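Local coordinates for protein dioxygenase (Pseudomonas brassicacearum, PDB 5V2D) that probably cleaves the central double bond of lignostilbenes with dioxygen at an iron centre, as an enzyme of the carotenoid cleavage oxygenase family, at residues M86-H91 and L99-V104; R292-P297 and W350-N355; D378-R383 and A447-G452. All coordinates share one frame; numbering follows the deposited sequence.

The three contacts illustrate how a seven-bladed beta-propeller is held together, within a blade and between blades. Interaction 1 pairs two neighbouring strands inside one sheet, whereas interactions 2 and 3 each join two successive sheets round the ring. Interactions 1 and 2 lie on opposite sides of the chain's centre, their own centres 40 Å apart; interaction 3 stands 26 Å, centre to centre, from each. None touches another, the nearest atoms of interactions 2 and 3 being about 12 Å apart. The iron is bound by His188, His239, His304 and His495. His304 belongs to the same sheet as residues 350-353, and His495 immediately precedes the strand 496-500 of the sheet holding interaction 1.

Interaction 1: residues M86-H91 and L99-V104; sequences MVSGFH and LRRRYV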
loop_
_atom_site.group_PDB
_atom_site.type_symbol
_atom_site.label_atom_id
_atom_site.label_comp_id
_atom_site.label_asym_id
_atom_site.label_seq_id
_atom_site.Cartn_x
_atom_site.Cartn_y
_atom_site.Cartn_z
ATOM N N MET A 86 2.171 8.904 -8.916
ATOM C CA MET A 86 1.545 10.200 -8.923
ATOM C C MET A 86 1.046 10.531 -7.526
ATOM O O MET A 86 0.123 9.815 -7.023
ATOM C CB MET A 86 0.379 10.169 -9.914
ATOM C CG MET A 86 -0.383 11.466 -10.032
ATOM S SD MET A 86 0.470 12.732 -10.973
ATOM C CE MET A 86 -0.122 12.261 -12.613
ATOM N N VAL A 87 1.633 11.550 -6.888
ATOM C CA VAL A 87 1.320 11.858 -5.515
ATOM C C VAL A 87 0.322 12.992 -5.475
ATOM O O VAL A 87 0.498 14.002 -6.162
ATOM C CB VAL A 87 2.608 12.247 -4.745
ATOM C CG1 VAL A 87 2.313 12.688 -3.342
ATOM C CG2 VAL A 87 3.597 11.114 -4.756
ATOM N N SER A 88 -0.699 12.811 -4.633
ATOM C CA SER A 88 -1.688 13.892 -4.379
ATOM C C SER A 88 -1.505 14.327 -2.936
ATOM O O SER A 88 -1.260 13.501 -2.049
ATOM C CB SER A 88 -3.086 13.354 -4.586
ATOM O OG SER A 88 -3.337 13.176 -6.000
ATOM N N GLY A 89 -1.644 15.636 -2.702
ATOM C CA GLY A 89 -1.689 16.204 -1.353
ATOM C C GLY A 89 -2.939 17.056 -1.217
ATOM O O GLY A 89 -3.061 18.041 -1.932
ATOM N N PHE A 90 -3.876 16.668 -0.340
ATOM C CA PHE A 90 -5.035 17.442 0.003
ATOM C C PHE A 90 -4.682 18.171 1.296
ATOM O O PHE A 90 -4.555 17.532 2.362
ATOM C CB PHE A 90 -6.244 16.594 0.218
ATOM C CG PHE A 90 -6.798 15.956 -1.017
ATOM C CD1 PHE A 90 -7.731 16.581 -1.771
ATOM C CD2 PHE A 90 -6.385 14.675 -1.393
ATOM C CE1 PHE A 90 -8.326 16.007 -2.890
ATOM C CE2 PHE A 90 -6.949 14.084 -2.520
ATOM C CZ PHE A 90 -7.928 14.749 -3.284
ATOM N N HIS A 91 -4.541 19.494 1.226
ATOM C CA HIS A 91 -4.163 20.247 2.386
ATOM C C HIS A 91 -5.422 20.889 3.054
ATOM O O HIS A 91 -6.134 21.666 2.389
ATOM C CB HIS A 91 -3.198 21.345 2.000
ATOM C CG HIS A 91 -2.775 22.193 3.162
ATOM N ND1 HIS A 91 -2.072 21.678 4.240
ATOM C CD2 HIS A 91 -2.995 23.511 3.429
ATOM C CE1 HIS A 91 -1.870 22.651 5.124
ATOM N NE2 HIS A 91 -2.422 23.770 4.663
ATOM N N LEU A 99 -5.751 21.065 -3.387
ATOM C CA LEU A 99 -5.185 19.821 -3.921
ATOM C C LEU A 99 -4.010 20.184 -4.823
ATOM O O LEU A 99 -4.079 21.133 -5.636
ATOM C CB LEU A 99 -6.194 19.076 -4.718
ATOM C CG LEU A 99 -5.730 17.880 -5.539
ATOM C CD1 LEU A 99 -5.164 16.756 -4.713
ATOM C CD2 LEU A 99 -6.941 17.439 -6.352
ATOM N N ARG A 100 -2.938 19.433 -4.628
ATOM C CA ARG A 100 -1.852 19.349 -5.608
ATOM C C ARG A 100 -1.580 17.930 -5.954
ATOM O O ARG A 100 -1.625 17.091 -5.097
ATOM C CB ARG A 100 -0.612 19.848 -4.959
ATOM C CG ARG A 100 -0.420 21.247 -5.068
ATOM C CD ARG A 100 1.132 21.265 -5.441
ATOM N NE ARG A 100 1.547 22.466 -6.164
ATOM C CZ ARG A 100 1.542 23.648 -5.577
ATOM N NH1 ARG A 100 1.192 23.805 -4.272
ATOM N NH2 ARG A 100 1.909 24.682 -6.304
ATOM N N ARG A 101 -1.314 17.667 -7.244
ATOM C CA ARG A 101 -1.117 16.305 -7.724
ATOM C C ARG A 101 0.066 16.385 -8.696
ATOM O O ARG A 101 -0.008 17.187 -9.651
ATOM C CB ARG A 101 -2.344 15.782 -8.385
ATOM C CG ARG A 101 -2.281 14.309 -8.767
ATOM C CD ARG A 101 -3.682 13.779 -9.103
ATOM N NE ARG A 101 -3.716 12.329 -9.290
ATOM C CZ ARG A 101 -3.797 11.655 -10.405
ATOM N NH1 ARG A 101 -3.749 12.253 -11.599
ATOM N NH2 ARG A 101 -3.864 10.314 -10.316
ATOM N N ARG A 102 1.102 15.613 -8.449
ATOM C CA ARG A 102 2.346 15.670 -9.248
ATOM C C ARG A 102 2.980 14.268 -9.356
ATOM O O ARG A 102 2.949 13.494 -8.396
ATOM C CB ARG A 102 3.429 16.608 -8.633
ATOM C CG ARG A 102 3.111 18.087 -8.477
ATOM C CD ARG A 102 2.982 18.798 -9.849
ATOM N NE ARG A 102 2.937 20.264 -9.980
ATOM C CZ ARG A 102 1.845 21.045 -10.072
ATOM N NH1 ARG A 102 0.628 20.577 -9.917
ATOM N NH2 ARG A 102 1.988 22.348 -10.280
ATOM N N TYR A 103 3.628 14.033 -10.480
ATOM C CA TYR A 103 4.408 12.830 -10.689
ATOM C C TYR A 103 5.664 12.905 -9.888
ATOM O O TYR A 103 6.287 13.982 -9.772
ATOM C CB TYR A 103 4.816 12.664 -12.151
ATOM C CG TYR A 103 3.823 11.931 -13.044
ATOM C CD1 TYR A 103 3.308 12.519 -14.152
ATOM C CD2 TYR A 103 3.408 10.629 -12.728
ATOM C CE1 TYR A 103 2.450 11.827 -14.983
ATOM C CE2 TYR A 103 2.568 9.947 -13.582
ATOM C CZ TYR A 103 2.057 10.590 -14.696
ATOM O OH TYR A 103 1.160 9.900 -15.489
ATOM N N VAL A 104 6.056 11.780 -9.319
ATOM C CA VAL A 104 7.440 11.626 -8.833
ATOM C C VAL A 104 8.374 11.626 -10.058
ATOM O O VAL A 104 8.234 10.813 -10.957
ATOM C CB VAL A 104 7.674 10.320 -8.061
ATOM C CG1 VAL A 104 9.004 10.339 -7.377
ATOM C CG2 VAL A 104 6.635 10.157 -6.936
HETATM O O HOH W 1 -2.501 10.817 -6.824
#
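Met86 lays its sulfur and methyl over the ring of Tyr103: SD lies 4.1 Å from the ring centroid, a Met-aromatic contact, and the methyl CE 3.5 Å from it in a CH-pi contact. CG lies anti to the backbone N (chi1 180°), and bends at the next two torsions fold the thioether down onto the ring. The same CG also sits over the centre of the Arg101 guanidinium, 3.4 Å from CZ. Further along this face, Leu99 CD1 rests above the middle of the Phe90 ring, 3.7 Å from its centroid, in a CH-pi contact.

Backbone bonding is that of a regular antiparallel beta hairpin, strands 85-93 and 96-103, within one blade. Val87 pairs with Arg102 and Gly89 with Arg100 through reciprocal N-H...O bonds, Gly89 N reaching Arg100 O at 2.8 Å.

A water provides the polar link, donating to Met86 O, accepting from Arg101 NE and bonding to Ser88 OG at 2.6 Å. The outer guanidinium nitrogens have partners beyond the hairpin: NH2 forms a salt bridge with Asp68 and NH1 bonds to Ile41 O.

Strand 60-67 flanks residues 86-91 and strand 43-45 flanks Leu99, while Tyr103 touches helix 107-115, and Val87 and Val104 meet strand 161-163 of another sheet.

Interaction 2: residues R292-P297 and W350-N355; sequences RWFKGP and WTFDLN
The seam between two successive blades is bridged here by an edge-to-face aromatic pair, Phe294 and Phe352. The edge of Phe352 is turned toward the face of Phe294, with planes at 61° and centroids 5.3 Å apart. The closest approach is Phe352 CD2 to Phe294 CG, 3.7 Å. Phe352 also brings its CB over the centre of the Phe294 ring, 4.1 Å from the centroid, so one face of that ring receives both the methylene and the ring edge. Round the rim of Phe294, near its plane, come Leu354 CD1 and the carbonyl oxygen of Asp353.

In propeller terms, strand 292-298 is the outermost strand of one four-stranded sheet, and strand 345-353 is an inner strand of the next. Their short axes stay 8.9 Å apart and share no backbone hydrogen bonds, which leaves side chains to bridge the gap. Phe279, on the strand beside 292-298, extends the cluster by meeting the rings of both Trp350 and Phe352.

At one end of the seam Pro297 CD approaches the edge of the Trp350 indole, 4.0 Å from CH2. Gly296 lies alongside, where a beta carbon would run into CZ3. At the other end, in one of two modelled conformers, Arg292 curls back and sends NH1 in the guanidinium plane to a lone pair of Leu354 O, 2.9 Å away; this bond is correspondingly less certain.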
loop_
_atom_site.group_PDB
_atom_site.type_symbol
_atom_site.label_atom_id
_atom_site.label_comp_id
_atom_site.label_asym_id
_atom_site.label_seq_id
_atom_site.Cartn_x
_atom_site.Cartn_y
_atom_site.Cartn_z
ATOM N N ARG A 292 13.687 -15.922 15.136
ATOM C CA ARG A 292 12.951 -17.189 15.224
ATOM C C ARG A 292 11.967 -17.290 14.087
ATOM O O ARG A 292 11.312 -16.282 13.738
ATOM C CB ARG A 292 12.148 -17.263 16.512
ATOM C CG ARG A 292 13.026 -17.571 17.745
ATOM C CD ARG A 292 13.276 -19.098 17.830
ATOM N NE ARG A 292 11.953 -19.676 18.021
ATOM C CZ ARG A 292 11.293 -19.580 19.163
ATOM N NH1 ARG A 292 11.825 -18.964 20.248
ATOM N NH2 ARG A 292 10.087 -20.077 19.189
ATOM N N TRP A 293 11.783 -18.497 13.550
ATOM C CA TRP A 293 10.891 -18.729 12.403
ATOM C C TRP A 293 9.621 -19.454 12.793
ATOM O O TRP A 293 9.652 -20.407 13.617
ATOM C CB TRP A 293 11.648 -19.515 11.355
ATOM C CG TRP A 293 12.743 -18.646 10.719
ATOM C CD1 TRP A 293 14.059 -18.570 11.114
ATOM C CD2 TRP A 293 12.602 -17.750 9.629
ATOM N NE1 TRP A 293 14.718 -17.686 10.341
ATOM C CE2 TRP A 293 13.865 -17.168 9.409
ATOM C CE3 TRP A 293 11.529 -17.383 8.800
ATOM C CZ2 TRP A 293 14.109 -16.236 8.380
ATOM C CZ3 TRP A 293 11.787 -16.437 7.754
ATOM C CH2 TRP A 293 13.051 -15.894 7.583
ATOM N N PHE A 294 8.490 -19.011 12.261
ATOM C CA PHE A 294 7.241 -19.686 12.521
ATOM C C PHE A 294 6.600 -19.968 11.176
ATOM O O PHE A 294 6.779 -19.186 10.203
ATOM C CB PHE A 294 6.317 -18.839 13.329
ATOM C CG PHE A 294 6.768 -18.601 14.750
ATOM C CD1 PHE A 294 6.243 -19.357 15.795
ATOM C CD2 PHE A 294 7.696 -17.590 15.022
ATOM C CE1 PHE A 294 6.651 -19.135 17.093
ATOM C CE2 PHE A 294 8.190 -17.374 16.289
ATOM C CZ PHE A 294 7.627 -18.121 17.362
ATOM N N LYS A 295 5.796 -21.016 11.101
ATOM C CA LYS A 295 5.155 -21.459 9.886
ATOM C C LYS A 295 3.667 -21.515 10.011
ATOM O O LYS A 295 3.140 -22.181 10.895
ATOM C CB LYS A 295 5.567 -22.894 9.570
ATOM C CG LYS A 295 7.004 -23.026 9.172
ATOM C CD LYS A 295 7.351 -24.526 9.143
ATOM C CE LYS A 295 8.380 -24.885 8.062
ATOM N NZ LYS A 295 9.116 -25.994 8.681
ATOM N N GLY A 296 2.979 -20.969 9.018
ATOM C CA GLY A 296 1.538 -20.992 8.925
ATOM C C GLY A 296 1.110 -21.906 7.772
ATOM O O GLY A 296 1.921 -22.562 7.158
ATOM N N PRO A 297 -0.180 -21.976 7.500
ATOM C CA PRO A 297 -0.700 -22.790 6.430
ATOM C C PRO A 297 -0.159 -22.522 5.047
ATOM O O PRO A 297 0.233 -21.388 4.678
ATOM C CB PRO A 297 -2.208 -22.447 6.427
ATOM C CG PRO A 297 -2.500 -22.019 7.837
ATOM C CD PRO A 297 -1.257 -21.327 8.278
ATOM N N TRP A 350 -2.664 -13.427 14.198
ATOM C CA TRP A 350 -1.613 -14.429 14.414
ATOM C C TRP A 350 -1.003 -14.208 15.801
ATOM O O TRP A 350 -0.789 -13.066 16.223
ATOM C CB TRP A 350 -0.504 -14.229 13.404
ATOM C CG TRP A 350 -0.895 -14.368 12.003
ATOM C CD1 TRP A 350 -1.236 -13.372 11.183
ATOM C CD2 TRP A 350 -0.816 -15.546 11.206
ATOM N NE1 TRP A 350 -1.461 -13.861 9.912
ATOM C CE2 TRP A 350 -1.169 -15.188 9.896
ATOM C CE3 TRP A 350 -0.503 -16.886 11.475
ATOM C CZ2 TRP A 350 -1.266 -16.100 8.866
ATOM C CZ3 TRP A 350 -0.616 -17.807 10.425
ATOM C CH2 TRP A 350 -0.968 -17.414 9.159
ATOM N N THR A 351 -0.665 -15.300 16.495
ATOM C CA THR A 351 -0.051 -15.255 17.798
ATOM C C THR A 351 1.268 -16.076 17.707
ATOM O O THR A 351 1.232 -17.277 17.306
ATOM C CB THR A 351 -0.986 -15.936 18.794
ATOM O OG1 THR A 351 -2.216 -15.174 18.866
ATOM C CG2 THR A 351 -0.341 -15.950 20.217
ATOM N N PHE A 352 2.399 -15.424 17.933
ATOM C CA PHE A 352 3.716 -16.046 17.827
ATOM C C PHE A 352 4.235 -16.102 19.290
ATOM O O PHE A 352 4.614 -15.089 19.867
ATOM C CB PHE A 352 4.676 -15.241 16.939
ATOM C CG PHE A 352 4.161 -15.034 15.552
ATOM C CD1 PHE A 352 3.547 -13.832 15.209
ATOM C CD2 PHE A 352 4.124 -16.049 14.642
ATOM C CE1 PHE A 352 3.088 -13.617 13.928
ATOM C CE2 PHE A 352 3.639 -15.851 13.367
ATOM C CZ PHE A 352 3.099 -14.623 13.009
ATOM N N ASP A 353 4.196 -17.301 19.848
ATOM C CA ASP A 353 4.574 -17.527 21.240
ATOM C C ASP A 353 6.019 -17.921 21.233
ATOM O O ASP A 353 6.351 -19.081 20.809
ATOM C CB ASP A 353 3.718 -18.616 21.867
ATOM C CG ASP A 353 4.006 -18.798 23.393
ATOM O OD1 ASP A 353 5.006 -18.230 23.943
ATOM O OD2 ASP A 353 3.107 -19.378 24.041
ATOM N N LEU A 354 6.880 -16.974 21.639
ATOM C CA LEU A 354 8.293 -17.216 21.545
ATOM C C LEU A 354 8.792 -18.333 22.559
ATOM O O LEU A 354 9.905 -18.818 22.427
ATOM C CB LEU A 354 9.041 -15.919 21.836
ATOM C CG LEU A 354 9.654 -15.003 20.786
ATOM C CD1 LEU A 354 9.725 -15.555 19.343
ATOM C CD2 LEU A 354 9.064 -13.596 20.900
ATOM N N ASN A 355 7.965 -18.603 23.564
ATOM C CA ASN A 355 8.333 -19.622 24.612
ATOM C C ASN A 355 7.733 -20.961 24.410
ATOM O O ASN A 355 7.627 -21.773 25.341
ATOM C CB ASN A 355 7.872 -19.116 25.956
ATOM C CG ASN A 355 8.602 -17.876 26.326
ATOM O OD1 ASN A 355 9.798 -17.800 26.021
ATOM N ND2 ASN A 355 7.884 -16.873 26.813
#

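Interaction 3: residues D378-R383 and A447-G452; sequences DRYIGR and AEEADG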
loop_
_atom_site.group_PDB
_atom_site.type_symbol
_atom_site.label_atom_id
_atom_site.label_comp_id
_atom_site.label_asym_id
_atom_site.label_seq_id
_atom_site.Cartn_x
_atom_site.Cartn_y
_atom_site.Cartn_z
ATOM N N ASP A 378 -2.802 6.023 14.177
ATOM C CA ASP A 378 -1.340 6.170 14.150
ATOM C C ASP A 378 -0.699 6.215 15.525
ATOM O O ASP A 378 0.457 5.818 15.732
ATOM C CB ASP A 378 -0.923 7.460 13.429
ATOM C CG ASP A 378 -1.068 7.361 11.912
ATOM O OD1 ASP A 378 -1.077 6.251 11.381
ATOM O OD2 ASP A 378 -1.165 8.415 11.227
ATOM N N ARG A 379 -1.440 6.734 16.509
ATOM C CA ARG A 379 -0.896 6.886 17.857
ATOM C C ARG A 379 -0.767 5.570 18.597
ATOM O O ARG A 379 -0.125 5.539 19.613
ATOM C CB ARG A 379 -1.718 7.872 18.652
ATOM C CG ARG A 379 -1.800 9.282 17.991
ATOM C CD ARG A 379 -2.905 10.099 18.652
ATOM N NE ARG A 379 -4.210 9.465 18.524
ATOM C CZ ARG A 379 -5.279 9.791 19.271
ATOM N NH1 ARG A 379 -5.166 10.733 20.207
ATOM N NH2 ARG A 379 -6.453 9.113 19.176
ATOM N N TYR A 380 -1.309 4.463 18.047
ATOM C CA TYR A 380 -1.305 3.149 18.671
ATOM C C TYR A 380 -0.539 2.105 17.877
ATOM O O TYR A 380 -0.602 0.889 18.178
ATOM C CB TYR A 380 -2.791 2.689 18.818
ATOM C CG TYR A 380 -3.463 3.491 19.890
ATOM C CD1 TYR A 380 -3.842 4.823 19.678
ATOM C CD2 TYR A 380 -3.617 2.953 21.169
ATOM C CE1 TYR A 380 -4.406 5.574 20.696
ATOM C CE2 TYR A 380 -4.188 3.681 22.190
ATOM C CZ TYR A 380 -4.566 4.989 21.945
ATOM O OH TYR A 380 -5.099 5.721 22.935
ATOM N N ILE A 381 0.177 2.546 16.841
ATOM C CA ILE A 381 0.999 1.608 16.059
ATOM C C ILE A 381 1.955 0.852 16.989
ATOM O O ILE A 381 2.730 1.453 17.722
ATOM C CB ILE A 381 1.737 2.354 14.950
ATOM C CG1 ILE A 381 0.710 2.629 13.843
ATOM C CG2 ILE A 381 2.879 1.502 14.405
ATOM C CD1 ILE A 381 1.319 3.472 12.688
ATOM N N GLY A 382 1.927 -0.466 16.953
ATOM C CA GLY A 382 2.862 -1.204 17.780
ATOM C C GLY A 382 2.434 -1.475 19.222
ATOM O O GLY A 382 3.174 -2.134 19.963
ATOM N N ARG A 383 1.267 -0.993 19.615
ATOM C CA ARG A 383 0.842 -1.092 21.025
ATOM C C ARG A 383 -0.515 -1.787 21.061
ATOM O O ARG A 383 -1.279 -1.854 20.057
ATOM C CB ARG A 383 0.627 0.277 21.714
ATOM C CG ARG A 383 1.519 1.449 21.405
ATOM C CD ARG A 383 2.949 1.350 22.010
ATOM N NE ARG A 383 3.988 1.232 20.942
ATOM C CZ ARG A 383 5.192 1.823 20.908
ATOM N NH1 ARG A 383 5.589 2.626 21.889
ATOM N NH2 ARG A 383 6.032 1.583 19.893
ATOM N N ALA A 447 -7.591 12.966 22.193
ATOM C CA ALA A 447 -8.715 12.117 21.960
ATOM C C ALA A 447 -8.363 10.666 22.266
ATOM O O ALA A 447 -7.248 10.234 22.004
ATOM C CB ALA A 447 -9.182 12.269 20.533
ATOM N N GLU A 448 -9.344 9.944 22.782
ATOM C CA GLU A 448 -9.210 8.506 22.969
ATOM C C GLU A 448 -8.959 7.822 21.602
ATOM O O GLU A 448 -9.130 8.409 20.505
ATOM C CB GLU A 448 -10.477 7.932 23.658
ATOM C CG GLU A 448 -10.572 7.627 25.208
ATOM C CD GLU A 448 -9.730 8.513 26.221
ATOM O OE1 GLU A 448 -8.459 8.545 26.126
ATOM O OE2 GLU A 448 -10.331 9.150 27.150
ATOM N N GLU A 449 -8.527 6.562 21.710
ATOM C CA GLU A 449 -8.211 5.758 20.522
ATOM C C GLU A 449 -9.367 5.786 19.524
ATOM O O GLU A 449 -10.509 5.492 19.876
ATOM C CB GLU A 449 -7.894 4.267 20.867
ATOM C CG GLU A 449 -7.356 3.540 19.639
ATOM C CD GLU A 449 -7.301 2.004 19.763
ATOM O OE1 GLU A 449 -7.463 1.496 20.880
ATOM O OE2 GLU A 449 -7.112 1.320 18.735
ATOM N N ALA A 450 -9.046 6.114 18.270
ATOM C CA ALA A 450 -9.977 5.998 17.138
ATOM C C ALA A 450 -11.140 6.955 17.251
ATOM O O ALA A 450 -12.183 6.755 16.574
ATOM C CB ALA A 450 -10.521 4.568 16.932
ATOM N N ASP A 451 -10.944 8.026 18.023
ATOM C CA ASP A 451 -12.009 9.051 18.125
ATOM C C ASP A 451 -11.579 10.223 17.255
ATOM O O ASP A 451 -10.638 10.934 17.600
ATOM C CB ASP A 451 -12.214 9.454 19.586
ATOM C CG ASP A 451 -13.245 10.577 19.769
ATOM O OD1 ASP A 451 -14.072 10.760 18.855
ATOM O OD2 ASP A 451 -13.250 11.154 20.857
ATOM N N GLY A 452 -12.243 10.361 16.129
ATOM C CA GLY A 452 -11.907 11.393 15.199
ATOM C C GLY A 452 -12.581 11.207 13.862
ATOM O O GLY A 452 -13.736 10.854 13.797
HETATM O O HOH W 2 -5.276 8.425 22.572
#
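Glu449 lies across the face of the Tyr380 ring where the loops of two successive propeller blades meet. One loop joins strands 371-375 and 387-392, the other strands 433-442 and 452-460; each makes a type II beta turn, Tyr380 to Arg383 in the first and Glu448 to Asp451 in the second.

The tight part is the face of the tyrosine ring. Glu449 CG stands over its centre, 3.6 Å from the centroid, with CB lying over the CZ end. Because the glutamate starts with CG anti to the backbone N (chi1 -171°) and runs on extended, its carboxylate continues across the ring, the two planes only 17° apart. The carboxylate is held from beyond the stack, OE1 accepting from Ala386 N. Replacing Tyr380 with an alanine would probably uncover the methylenes of Glu449 and deprive a water bridging to Ala447 O of its phenol partner.

Beside the stack, Arg379 turns the edge of its guanidinium to the carbonyls of the turn. NH1 donates to Ala447 O at 2.8 Å, with NH2 adding a weak bond to the same oxygen. NH2 also forms a salt bridge with Asp377, whose carboxylate accepts from Ala450 N as well, so one acid ties the arginine to the turn.

The outer side is looser and wetter. Glu448 is exposed, its side chain setting off away from the first loop. The water bridges the tyrosine hydroxyl to the second loop, 2.7 Å from Tyr380 OH and donating to Ala447 O, and lies over one face of the guanidinium. Glu448 O, by contrast, is gripped twice: Arg379 NH2, 3.1 Å away and well above the carbonyl plane, and Asp451 N reach it from opposite faces.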